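Local coordinates for Thiol:disulfide interchange protein DsbC (Haemophilus influenzae, PDB 1T3B) that probably acts in the periplasm as a homodimeric disulfide isomerase, helping other proteins to form and reshuffle their disulfide bonds through a redox-active cysteine pair, at residues A[88-93]-A[114-119]; A[94-99]-A[130-135]. All coordinates share one frame; numbering follows the deposited sequence.

Contact 1 (A[88-93]-A[114-119])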
loop_
_atom_site.group_PDB
_atom_site.type_symbol
_atom_site.label_atom_id
_atom_site.label_comp_id
_atom_site.label_asym_id
_atom_site.label_seq_id
_atom_site.Cartn_x
_atom_site.Cartn_y
_atom_site.Cartn_z
ATOM N N HIS A 88 11.354 32.074 7.210
ATOM C CA HIS A 88 10.582 30.830 7.170
ATOM C C HIS A 88 9.076 31.095 7.065
ATOM O O HIS A 88 8.587 32.132 7.505
ATOM C CB HIS A 88 10.874 30.005 8.418
ATOM C CG HIS A 88 12.330 29.742 8.635
ATOM N ND1 HIS A 88 13.116 29.092 7.705
ATOM C CD2 HIS A 88 13.149 30.060 9.666
ATOM C CE1 HIS A 88 14.357 29.024 8.156
ATOM N NE2 HIS A 88 14.403 29.604 9.344
ATOM N N VAL A 89 8.351 30.148 6.479
ATOM C CA VAL A 89 6.909 30.274 6.291
ATOM C C VAL A 89 6.258 28.918 6.537
ATOM O O VAL A 89 6.060 28.143 5.600
ATOM C CB VAL A 89 6.580 30.711 4.844
ATOM C CG1 VAL A 89 5.082 30.843 4.651
ATOM C CG2 VAL A 89 7.261 32.018 4.538
ATOM N N VAL A 90 5.912 28.630 7.787
ATOM C CA VAL A 90 5.302 27.350 8.112
ATOM C C VAL A 90 3.791 27.394 8.329
ATOM O O VAL A 90 3.274 28.321 8.934
ATOM C CB VAL A 90 5.969 26.755 9.357
ATOM C CG1 VAL A 90 7.472 26.782 9.176
ATOM C CG2 VAL A 90 5.561 27.537 10.606
ATOM N N THR A 91 3.094 26.382 7.814
ATOM C CA THR A 91 1.647 26.259 7.964
ATOM C C THR A 91 1.358 25.302 9.121
ATOM O O THR A 91 1.849 24.177 9.147
ATOM C CB THR A 91 0.995 25.699 6.709
ATOM O OG1 THR A 91 1.363 26.491 5.577
ATOM C CG2 THR A 91 -0.511 25.733 6.854
ATOM N N VAL A 92 0.538 25.749 10.063
ATOM C CA VAL A 92 0.211 24.967 11.248
ATOM C C VAL A 92 -1.243 24.555 11.278
ATOM O O VAL A 92 -2.117 25.386 11.043
ATOM C CB VAL A 92 0.490 25.797 12.509
ATOM C CG1 VAL A 92 0.076 25.057 13.747
ATOM C CG2 VAL A 92 1.931 26.163 12.557
ATOM N N PHE A 93 -1.504 23.276 11.548
ATOM C CA PHE A 93 -2.882 22.803 11.660
ATOM C C PHE A 93 -3.209 22.949 13.127
ATOM O O PHE A 93 -2.551 22.391 13.994
ATOM C CB PHE A 93 -3.028 21.361 11.197
ATOM C CG PHE A 93 -2.994 21.205 9.706
ATOM C CD1 PHE A 93 -1.784 21.135 9.025
ATOM C CD2 PHE A 93 -4.175 21.157 8.973
ATOM C CE1 PHE A 93 -1.756 21.018 7.634
ATOM C CE2 PHE A 93 -4.156 21.043 7.593
ATOM C CZ PHE A 93 -2.944 20.973 6.921
ATOM N N LEU A 114 11.716 35.325 15.062
ATOM C CA LEU A 114 12.796 34.418 14.664
ATOM C C LEU A 114 12.735 34.329 13.148
ATOM O O LEU A 114 13.416 33.516 12.539
ATOM C CB LEU A 114 12.622 33.019 15.266
ATOM C CG LEU A 114 13.260 32.682 16.625
ATOM C CD1 LEU A 114 12.777 31.309 17.097
ATOM C CD2 LEU A 114 14.780 32.693 16.510
ATOM N N GLY A 115 11.899 35.177 12.553
ATOM C CA GLY A 115 11.750 35.207 11.110
ATOM C C GLY A 115 10.868 34.102 10.570
ATOM O O GLY A 115 11.060 33.646 9.441
ATOM N N ILE A 116 9.899 33.660 11.368
ATOM C CA ILE A 116 9.001 32.596 10.930
ATOM C C ILE A 116 7.554 33.066 10.872
ATOM O O ILE A 116 6.971 33.436 11.878
ATOM C CB ILE A 116 9.073 31.363 11.868
ATOM C CG1 ILE A 116 10.525 30.925 12.065
ATOM C CG2 ILE A 116 8.281 30.209 11.268
ATOM C CD1 ILE A 116 10.691 29.694 12.931
ATOM N N THR A 117 6.992 33.044 9.674
ATOM C CA THR A 117 5.609 33.434 9.433
ATOM C C THR A 117 4.695 32.246 9.723
ATOM O O THR A 117 4.802 31.207 9.066
ATOM C CB THR A 117 5.406 33.837 7.964
ATOM O OG1 THR A 117 5.962 35.136 7.745
ATOM C CG2 THR A 117 3.936 33.835 7.601
ATOM N N VAL A 118 3.795 32.395 10.691
ATOM C CA VAL A 118 2.883 31.310 11.038
ATOM C C VAL A 118 1.560 31.449 10.285
ATOM O O VAL A 118 0.915 32.481 10.339
ATOM C CB VAL A 118 2.628 31.277 12.558
ATOM C CG1 VAL A 118 1.682 30.148 12.905
ATOM C CG2 VAL A 118 3.943 31.100 13.300
ATOM N N ARG A 119 1.166 30.402 9.572
ATOM C CA ARG A 119 -0.072 30.415 8.799
ATOM C C ARG A 119 -0.987 29.294 9.283
ATOM O O ARG A 119 -0.655 28.124 9.156
ATOM C CB ARG A 119 0.243 30.226 7.314
ATOM C CG ARG A 119 1.532 30.908 6.869
ATOM C CD ARG A 119 1.646 30.978 5.352
ATOM N NE ARG A 119 1.485 29.667 4.736
ATOM C CZ ARG A 119 1.563 29.433 3.432
ATOM N NH1 ARG A 119 1.802 30.428 2.589
ATOM N NH2 ARG A 119 1.401 28.199 2.974
#

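Contact 2 (A[94-99]-A[130-135])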
loop_
_atom_site.group_PDB
_atom_site.type_symbol
_atom_site.label_atom_id
_atom_site.label_comp_id
_atom_site.label_asym_id
_atom_site.label_seq_id
_atom_site.Cartn_x
_atom_site.Cartn_y
_atom_site.Cartn_z
ATOM N N MET A 94 -4.243 23.711 13.413
ATOM C CA MET A 94 -4.547 23.993 14.788
ATOM C C MET A 94 -5.995 23.774 15.184
ATOM O O MET A 94 -6.884 23.763 14.341
ATOM C CB MET A 94 -4.100 25.428 15.036
ATOM C CG MET A 94 -4.489 26.009 16.341
ATOM S SD MET A 94 -5.177 27.633 16.029
ATOM C CE MET A 94 -6.837 27.220 15.645
ATOM N N ASP A 95 -6.212 23.570 16.479
ATOM C CA ASP A 95 -7.543 23.363 17.033
ATOM C C ASP A 95 -7.678 24.346 18.193
ATOM O O ASP A 95 -6.714 24.606 18.902
ATOM C CB ASP A 95 -7.698 21.923 17.523
ATOM C CG ASP A 95 -9.133 21.577 17.861
ATOM O OD1 ASP A 95 -9.747 22.322 18.661
ATOM O OD2 ASP A 95 -9.645 20.565 17.330
ATOM N N ILE A 96 -8.870 24.884 18.395
ATOM C CA ILE A 96 -9.072 25.884 19.434
ATOM C C ILE A 96 -9.196 25.348 20.840
ATOM O O ILE A 96 -9.121 26.101 21.813
ATOM C CB ILE A 96 -10.300 26.757 19.116
ATOM C CG1 ILE A 96 -11.519 25.874 18.869
ATOM C CG2 ILE A 96 -10.024 27.599 17.899
ATOM C CD1 ILE A 96 -12.758 26.634 18.581
ATOM N N THR A 97 -9.374 24.046 20.953
ATOM C CA THR A 97 -9.514 23.433 22.258
ATOM C C THR A 97 -8.261 22.627 22.587
ATOM O O THR A 97 -8.337 21.624 23.291
ATOM C CB THR A 97 -10.717 22.482 22.266
ATOM O OG1 THR A 97 -10.544 21.489 21.237
ATOM C CG2 THR A 97 -12.012 23.256 22.033
ATOM N N CYS A 98 -7.112 23.064 22.081
ATOM C CA CYS A 98 -5.869 22.340 22.303
ATOM C C CYS A 98 -4.808 23.183 23.017
ATOM O O CYS A 98 -4.326 24.183 22.487
ATOM C CB CYS A 98 -5.375 21.795 20.950
ATOM S SG CYS A 98 -3.593 21.846 20.586
ATOM N N HIS A 99 -4.456 22.765 24.232
ATOM C CA HIS A 99 -3.473 23.461 25.065
ATOM C C HIS A 99 -2.185 23.897 24.385
ATOM O O HIS A 99 -1.722 25.024 24.587
ATOM C CB HIS A 99 -3.114 22.608 26.284
ATOM C CG HIS A 99 -2.039 23.202 27.148
ATOM N ND1 HIS A 99 -0.813 22.597 27.329
ATOM C CD2 HIS A 99 -2.007 24.342 27.882
ATOM C CE1 HIS A 99 -0.072 23.337 28.136
ATOM N NE2 HIS A 99 -0.771 24.400 28.486
ATOM N N ASN A 130 -19.855 19.415 16.043
ATOM C CA ASN A 130 -20.003 19.948 17.389
ATOM C C ASN A 130 -19.792 21.446 17.450
ATOM O O ASN A 130 -19.202 22.036 16.549
ATOM C CB ASN A 130 -19.062 19.238 18.366
ATOM C CG ASN A 130 -17.606 19.342 17.969
ATOM O OD1 ASN A 130 -17.211 18.956 16.865
ATOM N ND2 ASN A 130 -16.792 19.852 18.884
ATOM N N GLN A 131 -20.302 22.052 18.518
ATOM C CA GLN A 131 -20.213 23.484 18.734
ATOM C C GLN A 131 -18.826 24.004 18.350
ATOM O O GLN A 131 -18.683 25.047 17.702
ATOM C CB GLN A 131 -20.500 23.769 20.203
ATOM C CG GLN A 131 -20.872 25.210 20.522
ATOM C CD GLN A 131 -20.932 25.486 22.023
ATOM O OE1 GLN A 131 -19.913 25.426 22.727
ATOM N NE2 GLN A 131 -22.130 25.786 22.518
ATOM N N THR A 132 -17.808 23.248 18.744
ATOM C CA THR A 132 -16.411 23.571 18.481
ATOM C C THR A 132 -16.012 23.625 17.004
ATOM O O THR A 132 -15.240 24.485 16.588
ATOM C CB THR A 132 -15.523 22.563 19.194
ATOM O OG1 THR A 132 -15.709 22.701 20.607
ATOM C CG2 THR A 132 -14.062 22.771 18.834
ATOM N N ALA A 133 -16.522 22.697 16.212
ATOM C CA ALA A 133 -16.200 22.688 14.797
ATOM C C ALA A 133 -16.944 23.824 14.110
ATOM O O ALA A 133 -16.515 24.341 13.074
ATOM C CB ALA A 133 -16.601 21.365 14.190
ATOM N N LYS A 134 -18.063 24.214 14.703
ATOM C CA LYS A 134 -18.894 25.275 14.149
ATOM C C LYS A 134 -18.310 26.648 14.470
ATOM O O LYS A 134 -18.461 27.601 13.701
ATOM C CB LYS A 134 -20.308 25.171 14.727
ATOM C CG LYS A 134 -20.876 23.751 14.766
ATOM C CD LYS A 134 -21.758 23.426 13.581
ATOM N N GLN A 135 -17.655 26.748 15.621
ATOM C CA GLN A 135 -17.051 28.008 16.032
ATOM C C GLN A 135 -15.846 28.324 15.161
ATOM O O GLN A 135 -15.593 29.476 14.821
ATOM C CB GLN A 135 -16.622 27.932 17.490
ATOM C CG GLN A 135 -17.734 27.502 18.405
ATOM C CD GLN A 135 -17.273 27.366 19.821
ATOM O OE1 GLN A 135 -16.318 26.655 20.101
ATOM N NE2 GLN A 135 -17.947 28.050 20.731
#

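Contact 1 (A[88-93]-A[114-119])
Strands 88-93 and 116-119 run side by side in parallel, H88 level with I116 and T91 level with R119, their axes 4.5 Å apart at closest and inclined by 21°. The ladder starts before the second strand does, with H88 N donating to G115 O at 2.7 Å. H88 O then accepts from T117 N, V90 O from R119 N at 3.0 Å, and V92 N gives to R119 O; the bond from V90 N to T117 O is weak. G115, at positive phi, is the C-prime residue of a Schellman motif ending the preceding helix, and the chain turns there into its strand. This is the beta-alpha-beta unit of a thioredoxin fold, two adjacent central strands joined through helices. H88, V90, I116 and V118 share one face. I116 CG1 lies near the plane of the H88 imidazole at its edge, 3.7 Å from CD2, and V90 CG2 meets I116 CG2 at 3.9 Å; H88 and V90 also touch L203 and L206 of helix 199-208. On the other face the R119 chain bends at chi3 (-54°), which swings NE out of line; the guanidinium grips T91 OG1 side-on: NH2 at 3.1 Å and NE at 3.3 Å both donate to this oxygen, which lies nearly in the guanidinium plane. V89 CG1 sits over one guanidinium face and 3.5 Å from R119 CD. N72 takes a further bond from R119 NH2.

Contact 2 (A[94-99]-A[130-135])
I96 carries CG1 between its backbone N and carbonyl carbon (chi1 53°), and T132 holds CG2 anti to its own backbone N; I96 CG1 lies 4.0 Å from T132 CG2. The side chains slide past each other in opposite directions. I96 continues extended (chi2 179°), and its CD1 comes to 3.8 Å from T132 O and 3.9 Å from Q135 OE1, touching the start of helix 131-141 at a backbone and a side-chain oxygen. T97 reaches T132 tip to tip, CG2 to CG2 at 3.8 Å. Beside these aliphatic contacts the loop is braced by D95. Its OD1 accepts from T97 N at 2.9 Å, an almost straight bond of 171° on the anti side of the carboxylate that closes an Asx turn, and also from T97 OG1 at 2.8 Å, which comes from above the carboxylate plane. D95 OD2 is hydrogen-bonded to the backbone N of R125. A type I turn from D95 to C98 brings the chain to C98, the N-cap of helix 99-105 and half of the redox-active disulfide with C101, in the CxxC placement of thioredoxins. M136, one turn on from T132, also touches D95 and I96. The loop before the disulfide thus meets helix 131-141 through aliphatic carbons in van der Waals contact, while the bonds of the D95 carboxylate, to T97 and R125 N, hold the turn that leads into C98.

From the N terminus, the chain enters contact 1 along strand 88-94 and passes directly into the 94-99 loop of contact 2, so the first segments of the two adjoin. Helices 99-105 and 108-113 follow, and contact 1 closes this loop when strand 116-122 pairs with 88-94. The chain then runs on to helix 131-141, whose start closes the longer loop of contact 2. The segments alternate, so the two loops cross, and the contact centres lie about 21 Å apart. Contact 1 joins two inner strands of the thioredoxin-like sheet; contact 2 ties the loop before the active-site helix to the helical part that follows strand 116-122.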